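Local coordinates for protein endoglucanase (Uncultured bacterium, PDB 3X17) that probably hydrolyses internal beta-1,4-glucosidic bonds of cellulose, as a family 9 glycoside hydrolase with an N-terminal Ig-like domain, at residues 232-237 with 301-306; 424-429 with 440-445; 434-439 with 466-471. All blocks are in the same frame, centred on the assembly; numbering follows the deposited sequence.

All three contacts lie in the catalytic module, an (alpha/alpha)6 barrel of glycoside hydrolase family 9. Interactions 2 and 3 are neighbours with centres about 8 Å apart, and both draw on helix 435-452: interaction 3 uses its first turn and interaction 2 the next one. They touch directly, with Ile-426 CD1 lying 3.4 Å from Ser-435 O and Val-424 CB 3.7 Å from Tyr-468 CE1. Interaction 1 stands apart, its centre about 33 Å from the centre of either of the others, and on the opposite side of the chain's centre from interaction 2. None of the six segments supplies a ligand to the zinc or calcium ions.

Interaction 1: 232-237 with 301-306; sequences WLFRMQ and LAAAEQ
Phe-234 and Ala-303 bring their CA atoms to 7.3 Å where the last turn of helix 221-235 passes helix 294-312, a helix-helix contact at the surface of the (alpha/alpha)6 barrel. Met-236 is the first residue to leave the helical conformation, and the chain then turns into the loop in which Gln-237 points its side chain at the second helix. The methyl group of Ala-303 is the centre of the apolar contact. The Phe-234 ring approaches it obliquely, with CE1 3.5 Å from Ala-303 CB, while the amide oxygen OE1 of Gln-237 lies 3.6 Å from that same CB. The ring also stacks on Trp-282, so helix 272-288 joins the packing here.

Gln-237 adds the polar half. Its CG stands anti to the backbone N (chi1 -165°) and the chain runs on extended, a conformation that carries the amide over to the backbone of Ala-303. There NE2 donates a nearly straight hydrogen bond of 3.2 Å to Ala-303 O. The acceptor lies close to the plane of the glutamine amide, but the nitrogen is tilted well out of the carbonyl plane of Ala-303. NE2 also bonds to Gly-241 O, so the amide nitrogen is gripped by two backbone carbonyls, and Gln-306 NE2 similarly reaches Asp-240 O; together the two glutamines tie the loop after helix 221-235 to helix 294-312. Where the two side chains come nearest, Gln-237 NE2 lies 4.3 Å from Gln-306 CB.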
loop_
_atom_site.group_PDB
_atom_site.type_symbol
_atom_site.label_atom_id
_atom_site.label_comp_id
_atom_site.label_asym_id
_atom_site.label_seq_id
_atom_site.Cartn_x
_atom_site.Cartn_y
_atom_site.Cartn_z
ATOM N N TRP A 232 -1.741 19.229 -3.081
ATOM C CA TRP A 232 -2.003 19.443 -1.668
ATOM C C TRP A 232 -0.758 19.623 -0.828
ATOM O O TRP A 232 -0.695 20.526 -0.006
ATOM C CB TRP A 232 -2.862 18.330 -1.092
ATOM C CG TRP A 232 -3.183 18.619 0.309
ATOM C CD1 TRP A 232 -3.951 19.651 0.776
ATOM C CD2 TRP A 232 -2.645 17.966 1.466
ATOM N NE1 TRP A 232 -3.982 19.632 2.146
ATOM C CE2 TRP A 232 -3.148 18.645 2.597
ATOM C CE3 TRP A 232 -1.858 16.829 1.657
ATOM C CZ2 TRP A 232 -2.861 18.247 3.890
ATOM C CZ3 TRP A 232 -1.563 16.436 2.958
ATOM C CH2 TRP A 232 -2.050 17.158 4.052
ATOM N N LEU A 233 0.262 18.792 -1.061
ATOM C CA LEU A 233 1.597 19.055 -0.517
ATOM C C LEU A 233 2.124 20.485 -0.750
ATOM O O LEU A 233 2.717 21.077 0.162
ATOM C CB LEU A 233 2.628 18.020 -1.016
ATOM C CG LEU A 233 2.423 16.544 -0.636
ATOM C CD1 LEU A 233 3.694 15.708 -0.942
ATOM C CD2 LEU A 233 1.984 16.365 0.865
ATOM N N PHE A 234 1.991 21.013 -1.976
ATOM C CA PHE A 234 2.356 22.406 -2.227
ATOM C C PHE A 234 1.675 23.346 -1.209
ATOM O O PHE A 234 2.321 24.241 -0.660
ATOM C CB PHE A 234 1.998 22.862 -3.659
ATOM C CG PHE A 234 2.786 22.171 -4.746
ATOM C CD1 PHE A 234 4.147 21.888 -4.585
ATOM C CD2 PHE A 234 2.182 21.886 -5.970
ATOM C CE1 PHE A 234 4.859 21.230 -5.596
ATOM C CE2 PHE A 234 2.918 21.328 -7.025
ATOM C CZ PHE A 234 4.250 20.979 -6.831
ATOM N N ARG A 235 0.380 23.144 -0.965
ATOM C CA ARG A 235 -0.375 24.060 -0.082
ATOM C C ARG A 235 0.090 23.886 1.362
ATOM O O ARG A 235 -0.158 24.752 2.206
ATOM C CB ARG A 235 -1.885 23.828 -0.212
ATOM C CG ARG A 235 -2.437 23.923 -1.666
ATOM C CD ARG A 235 -3.911 23.475 -1.774
ATOM N NE ARG A 235 -4.323 23.383 -3.175
ATOM C CZ ARG A 235 -4.564 22.248 -3.861
ATOM N NH1 ARG A 235 -4.711 21.058 -3.259
ATOM N NH2 ARG A 235 -4.777 22.325 -5.165
ATOM N N MET A 236 0.711 22.742 1.658
ATOM C CA MET A 236 1.248 22.458 2.997
ATOM C C MET A 236 2.695 22.951 3.171
ATOM O O MET A 236 3.355 22.664 4.184
ATOM C CB MET A 236 1.172 20.964 3.299
ATOM C CG MET A 236 -0.247 20.425 3.535
ATOM S SD MET A 236 -1.063 21.192 4.980
ATOM C CE MET A 236 -0.495 20.118 6.340
ATOM N N GLN A 237 3.192 23.665 2.173
ATOM C CA GLN A 237 4.544 24.156 2.220
ATOM C C GLN A 237 4.612 25.647 2.539
ATOM O O GLN A 237 3.991 26.482 1.900
ATOM C CB GLN A 237 5.343 23.831 0.940
ATOM C CG GLN A 237 6.866 24.006 1.126
ATOM C CD GLN A 237 7.674 23.822 -0.173
ATOM O OE1 GLN A 237 7.168 24.076 -1.277
ATOM N NE2 GLN A 237 8.942 23.395 -0.040
ATOM N N LEU A 301 9.789 20.644 -9.033
ATOM C CA LEU A 301 11.238 20.687 -8.825
ATOM C C LEU A 301 11.592 21.875 -7.975
ATOM O O LEU A 301 12.404 21.752 -7.067
ATOM C CB LEU A 301 12.014 20.726 -10.145
ATOM C CG LEU A 301 13.520 21.039 -10.066
ATOM C CD1 LEU A 301 14.259 19.978 -9.257
ATOM C CD2 LEU A 301 14.161 21.238 -11.478
ATOM N N ALA A 302 10.929 23.012 -8.209
ATOM C CA ALA A 302 11.228 24.228 -7.428
ATOM C C ALA A 302 10.899 24.012 -5.965
ATOM O O ALA A 302 11.684 24.366 -5.076
ATOM C CB ALA A 302 10.474 25.453 -7.986
ATOM N N ALA A 303 9.745 23.396 -5.721
ATOM C CA ALA A 303 9.311 23.104 -4.375
ATOM C C ALA A 303 10.318 22.193 -3.668
ATOM O O ALA A 303 10.678 22.429 -2.511
ATOM C CB ALA A 303 7.945 22.450 -4.408
ATOM N N ALA A 304 10.736 21.127 -4.347
ATOM C CA ALA A 304 11.692 20.175 -3.749
ATOM C C ALA A 304 12.989 20.891 -3.379
ATOM O O ALA A 304 13.579 20.631 -2.323
ATOM C CB ALA A 304 11.993 18.973 -4.702
ATOM N N GLU A 305 13.422 21.790 -4.251
ATOM C CA GLU A 305 14.677 22.526 -4.062
ATOM C C GLU A 305 14.612 23.484 -2.877
ATOM O O GLU A 305 15.603 23.670 -2.166
ATOM C CB GLU A 305 15.064 23.286 -5.345
ATOM C CG GLU A 305 15.525 22.367 -6.475
ATOM C CD GLU A 305 15.741 23.092 -7.817
ATOM O OE1 GLU A 305 15.025 24.073 -8.109
ATOM O OE2 GLU A 305 16.572 22.618 -8.620
ATOM N N GLN A 306 13.442 24.074 -2.652
ATOM C CA GLN A 306 13.266 25.053 -1.581
ATOM C C GLN A 306 13.201 24.313 -0.237
ATOM O O GLN A 306 13.828 24.709 0.731
ATOM C CB GLN A 306 11.982 25.865 -1.847
ATOM C CG GLN A 306 11.643 26.950 -0.823
ATOM C CD GLN A 306 12.789 27.931 -0.613
ATOM O OE1 GLN A 306 13.349 28.468 -1.574
ATOM N NE2 GLN A 306 13.195 28.112 0.648
#

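Interaction 2: 424-429 with 440-445; sequences VPILAG and LAKGML
Lys-442 and Pro-425 meet with the extended lysine chain and the proline ring side by side, running opposite ways. CG of the lysine is anti to its own carbonyl carbon (chi1 -73°), and every later torsion is close to 180°, which stretches the butyl chain from the helix to the loop. Its methylenes do the apolar work: Lys-442 CD lies 3.8 Å from Pro-425 CG, and Lys-442 CB lies 4.0 Å from that same CG. Beyond the ring the ammonium group arrives at the proline's carbonyl, and NZ donates to Pro-425 O over 2.8 Å, nearly along the C=O axis (C=O...N angle 160°). Ile-426 borders the ammonium group, its CG1 4.2 Å from Lys-442 NZ.

The carbonyl that receives the lysine belongs to the centre of an inverse gamma turn. Here Ile-426 N makes a weak bond of 2.8 Å to Val-424 O, which Ser-420 OG also engages. The lysine thus joins the bend to helix 435-452 through a side chain as well as through the chain itself. The ammonium group also has a second partner, Glu-438 OE2 one turn earlier on that helix, in a long, weak ion pair. Shortened to an alanine, this position is likely to leave Pro-425 O without its ammonium donor and to open a gap along the proline ring where CD of the lysine now packs.

The loop holding Pro-425 lies after helix 396-418, whose Val-413 touches both Pro-425 and Lys-442. Helix 456-469 also meets the loop, through Gln-465 on Pro-425.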
loop_
_atom_site.group_PDB
_atom_site.type_symbol
_atom_site.label_atom_id
_atom_site.label_comp_id
_atom_site.label_asym_id
_atom_site.label_seq_id
_atom_site.Cartn_x
_atom_site.Cartn_y
_atom_site.Cartn_z
ATOM N N VAL A 424 2.479 -15.349 3.365
ATOM C CA VAL A 424 2.662 -14.015 3.960
ATOM C C VAL A 424 3.964 -13.979 4.737
ATOM O O VAL A 424 4.213 -14.853 5.552
ATOM C CB VAL A 424 1.468 -13.597 4.872
ATOM C CG1 VAL A 424 1.229 -14.615 5.978
ATOM C CG2 VAL A 424 1.728 -12.213 5.490
ATOM N N PRO A 425 4.864 -13.050 4.381
ATOM C CA PRO A 425 6.219 -13.039 4.946
ATOM C C PRO A 425 6.275 -12.407 6.324
ATOM O O PRO A 425 7.161 -11.590 6.606
ATOM C CB PRO A 425 7.031 -12.225 3.924
ATOM C CG PRO A 425 6.008 -11.444 3.149
ATOM C CD PRO A 425 4.641 -11.935 3.448
ATOM N N ILE A 426 5.411 -12.886 7.210
ATOM C CA ILE A 426 5.291 -12.321 8.537
ATOM C C ILE A 426 5.060 -13.455 9.527
ATOM O O ILE A 426 4.171 -14.279 9.334
ATOM C CB ILE A 426 4.118 -11.310 8.612
ATOM C CG1 ILE A 426 4.302 -10.219 7.542
ATOM C CG2 ILE A 426 4.050 -10.693 9.994
ATOM C CD1 ILE A 426 3.069 -9.326 7.307
ATOM N N LEU A 427 5.891 -13.531 10.558
ATOM C CA LEU A 427 5.746 -14.620 11.535
ATOM C C LEU A 427 4.821 -14.218 12.683
ATOM O O LEU A 427 4.699 -13.024 13.023
ATOM C CB LEU A 427 7.107 -15.047 12.082
ATOM C CG LEU A 427 8.189 -15.475 11.077
ATOM C CD1 LEU A 427 9.477 -15.781 11.806
ATOM C CD2 LEU A 427 7.715 -16.699 10.281
ATOM N N ALA A 428 4.179 -15.223 13.270
ATOM C CA ALA A 428 3.440 -15.072 14.511
ATOM C C ALA A 428 4.230 -14.292 15.566
ATOM O O ALA A 428 5.422 -14.521 15.758
ATOM C CB ALA A 428 3.026 -16.454 15.067
ATOM N N GLY A 429 3.553 -13.377 16.252
ATOM C CA GLY A 429 4.230 -12.461 17.161
ATOM C C GLY A 429 4.634 -11.174 16.465
ATOM O O GLY A 429 4.978 -10.188 17.125
ATOM N N LEU A 440 2.639 -6.528 1.375
ATOM C CA LEU A 440 2.731 -6.085 -0.003
ATOM C C LEU A 440 4.009 -5.277 -0.219
ATOM O O LEU A 440 4.634 -5.364 -1.283
ATOM C CB LEU A 440 1.491 -5.294 -0.398
ATOM C CG LEU A 440 0.252 -6.129 -0.747
ATOM C CD1 LEU A 440 -0.983 -5.215 -0.683
ATOM C CD2 LEU A 440 0.367 -6.754 -2.159
ATOM N N ALA A 441 4.405 -4.498 0.785
ATOM C CA ALA A 441 5.645 -3.722 0.725
ATOM C C ALA A 441 6.855 -4.662 0.649
ATOM O O ALA A 441 7.857 -4.316 0.032
ATOM C CB ALA A 441 5.773 -2.812 1.953
ATOM N N LYS A 442 6.786 -5.798 1.342
ATOM C CA LYS A 442 7.808 -6.838 1.203
ATOM C C LYS A 442 7.769 -7.516 -0.165
ATOM O O LYS A 442 8.811 -7.894 -0.702
ATOM C CB LYS A 442 7.699 -7.893 2.310
ATOM C CG LYS A 442 8.155 -7.412 3.672
ATOM C CD LYS A 442 7.839 -8.473 4.772
ATOM C CE LYS A 442 8.605 -8.134 6.076
ATOM N NZ LYS A 442 8.399 -9.172 7.155
ATOM N N GLY A 443 6.569 -7.648 -0.727
ATOM C CA GLY A 443 6.405 -8.002 -2.121
ATOM C C GLY A 443 7.169 -7.058 -3.028
ATOM O O GLY A 443 7.858 -7.481 -3.967
ATOM N N MET A 444 7.048 -5.772 -2.730
ATOM C CA MET A 444 7.782 -4.730 -3.448
ATOM C C MET A 444 9.308 -4.911 -3.352
ATOM O O MET A 444 9.976 -4.761 -4.340
ATOM C CB MET A 444 7.370 -3.327 -2.963
ATOM C CG MET A 444 7.958 -2.177 -3.801
ATOM S SD MET A 444 7.773 -0.580 -2.963
ATOM C CE MET A 444 5.996 -0.400 -2.930
ATOM N N LEU A 445 9.854 -5.259 -2.191
ATOM C CA LEU A 445 11.303 -5.503 -2.125
ATOM C C LEU A 445 11.746 -6.712 -2.952
ATOM O O LEU A 445 12.804 -6.665 -3.598
ATOM C CB LEU A 445 11.838 -5.611 -0.691
ATOM C CG LEU A 445 11.480 -4.492 0.295
ATOM C CD1 LEU A 445 11.984 -4.861 1.677
ATOM C CD2 LEU A 445 11.995 -3.128 -0.155
#

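Interaction 3: 434-439 with 466-471; sequences GSNKEA and LDYVLG
Asn-436 meets both Tyr-468 and Val-469 where the first turn of helix 435-452 packs against the last turn of helix 456-469, a buried contact between two helices of the (alpha/alpha)6 barrel, made partly through a water molecule. The first of these helices begins at Gly-434, in the N-cap position, whose carbonyl oxygen accepts the backbone N-H of Glu-438. With its positive phi (90°), a CB at Gly-434 would collide with the carbonyl oxygen of the residue before, which favours glycine here.

Ser-435 comes next and reaches the other helix through the water, which donates to its OG at 2.6 Å. The same water donates to Asn-436 OD1 at 2.8 Å and is hydrogen-bonded to Tyr-468 OH at 2.7 Å, lying in the plane of the tyrosine ring at its edge. Three buried polar side chains therefore share one solvent molecule.

Asn-436 also makes the direct contacts. Its amide stands almost perpendicular to the tyrosine ring (84° between the planes), with OD1 3.8 Å from Tyr-468 CE2. The ring is carried to the water by a Tyr-468 CG that is anti to the backbone N (chi1 167°). On Val-469, it is CG1 that lies 4.1 Å from Asn-436 CG, the two side chains passing antiparallel. The other end of the amide is held by Val-508 O, to which Asn-436 ND2 bonds, so that partners at both ends fix its rotation.

Helix 543-558 borders both helices, its Pro-548 touching Lys-437 and its Leu-549 touching Leu-466. Near the end of helix 456-469, Asp-467 bonds to Asn-21 and Gln-32 of the Ig-like domain, the latter at the start of strand 32-37.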
loop_
_atom_site.group_PDB
_atom_site.type_symbol
_atom_site.label_atom_id
_atom_site.label_comp_id
_atom_site.label_asym_id
_atom_site.label_seq_id
_atom_site.Cartn_x
_atom_site.Cartn_y
_atom_site.Cartn_z
ATOM N N GLY A 434 -1.522 -2.734 10.112
ATOM C CA GLY A 434 -1.062 -2.585 8.731
ATOM C C GLY A 434 -0.270 -3.782 8.202
ATOM O O GLY A 434 0.450 -3.672 7.200
ATOM N N SER A 435 -0.426 -4.940 8.834
ATOM C CA SER A 435 0.265 -6.125 8.371
ATOM C C SER A 435 0.066 -6.424 6.877
ATOM O O SER A 435 0.992 -6.851 6.207
ATOM C CB SER A 435 -0.083 -7.341 9.234
ATOM O OG SER A 435 -1.378 -7.795 8.911
ATOM N N ASN A 436 -1.137 -6.208 6.357
ATOM C CA ASN A 436 -1.347 -6.351 4.926
ATOM C C ASN A 436 -0.429 -5.461 4.093
ATOM O O ASN A 436 0.153 -5.886 3.095
ATOM C CB ASN A 436 -2.799 -6.058 4.582
ATOM C CG ASN A 436 -3.729 -7.174 5.022
ATOM O OD1 ASN A 436 -3.275 -8.242 5.430
ATOM N ND2 ASN A 436 -5.028 -6.934 4.941
ATOM N N LYS A 437 -0.288 -4.217 4.512
ATOM C CA LYS A 437 0.556 -3.283 3.792
ATOM C C LYS A 437 2.016 -3.766 3.814
ATOM O O LYS A 437 2.726 -3.748 2.794
ATOM C CB LYS A 437 0.425 -1.889 4.415
ATOM C CG LYS A 437 1.325 -0.817 3.772
ATOM C CD LYS A 437 2.674 -0.803 4.425
ATOM C CE LYS A 437 2.561 -0.397 5.912
ATOM N NZ LYS A 437 3.797 0.388 6.335
ATOM N N GLU A 438 2.453 -4.189 4.989
ATOM C CA GLU A 438 3.792 -4.737 5.202
ATOM C C GLU A 438 4.081 -5.964 4.316
ATOM O O GLU A 438 5.168 -6.067 3.730
ATOM C CB GLU A 438 3.985 -5.076 6.702
ATOM C CG GLU A 438 5.320 -5.722 7.031
ATOM C CD GLU A 438 5.515 -6.005 8.525
ATOM O OE1 GLU A 438 4.918 -5.299 9.378
ATOM O OE2 GLU A 438 6.329 -6.897 8.841
ATOM N N ALA A 439 3.086 -6.841 4.157
ATOM C CA ALA A 439 3.196 -7.973 3.223
ATOM C C ALA A 439 3.470 -7.456 1.822
ATOM O O ALA A 439 4.363 -7.957 1.121
ATOM C CB ALA A 439 1.926 -8.793 3.218
ATOM N N LEU A 466 -0.319 -10.733 -3.283
ATOM C CA LEU A 466 -1.640 -10.541 -3.861
ATOM C C LEU A 466 -2.599 -11.694 -3.554
ATOM O O LEU A 466 -3.722 -11.447 -3.130
ATOM C CB LEU A 466 -1.557 -10.274 -5.358
ATOM C CG LEU A 466 -0.840 -9.000 -5.806
ATOM C CD1 LEU A 466 -0.549 -9.067 -7.294
ATOM C CD2 LEU A 466 -1.750 -7.790 -5.561
ATOM N N ASP A 467 -2.184 -12.942 -3.768
ATOM C CA ASP A 467 -3.066 -14.077 -3.439
ATOM C C ASP A 467 -3.518 -14.002 -1.990
ATOM O O ASP A 467 -4.653 -14.350 -1.670
ATOM C CB ASP A 467 -2.408 -15.455 -3.688
ATOM C CG ASP A 467 -2.046 -15.699 -5.174
ATOM O OD1 ASP A 467 -2.720 -15.159 -6.103
ATOM O OD2 ASP A 467 -1.118 -16.506 -5.409
ATOM N N TYR A 468 -2.586 -13.645 -1.115
ATOM C CA TYR A 468 -2.839 -13.652 0.316
ATOM C C TYR A 468 -3.876 -12.598 0.734
ATOM O O TYR A 468 -4.838 -12.922 1.442
ATOM C CB TYR A 468 -1.542 -13.463 1.105
ATOM C CG TYR A 468 -1.783 -13.157 2.569
ATOM C CD1 TYR A 468 -1.991 -14.185 3.491
ATOM C CD2 TYR A 468 -1.684 -11.854 3.055
ATOM C CE1 TYR A 468 -2.206 -13.899 4.840
ATOM C CE2 TYR A 468 -1.840 -11.576 4.405
ATOM C CZ TYR A 468 -2.128 -12.595 5.288
ATOM O OH TYR A 468 -2.353 -12.303 6.623
ATOM N N VAL A 469 -3.748 -11.374 0.211
ATOM C CA VAL A 469 -4.703 -10.331 0.577
ATOM C C VAL A 469 -6.024 -10.526 -0.143
ATOM O O VAL A 469 -7.009 -9.845 0.179
ATOM C CB VAL A 469 -4.203 -8.870 0.339
ATOM C CG1 VAL A 469 -2.958 -8.536 1.179
ATOM C CG2 VAL A 469 -3.996 -8.592 -1.140
ATOM N N LEU A 470 -6.054 -11.451 -1.105
ATOM C CA LEU A 470 -7.259 -11.667 -1.874
ATOM C C LEU A 470 -7.887 -13.020 -1.611
ATOM O O LEU A 470 -8.713 -13.483 -2.394
ATOM C CB LEU A 470 -7.025 -11.447 -3.381
ATOM C CG LEU A 470 -6.806 -9.983 -3.771
ATOM C CD1 LEU A 470 -6.357 -9.880 -5.233
ATOM C CD2 LEU A 470 -8.084 -9.164 -3.583
ATOM N N GLY A 471 -7.492 -13.653 -0.509
ATOM C CA GLY A 471 -8.247 -14.799 0.011
ATOM C C GLY A 471 -7.426 -16.039 0.345
ATOM O O GLY A 471 -7.957 -17.008 0.923
HETATM O O HOH W 1 -1.743 -9.717 7.179
#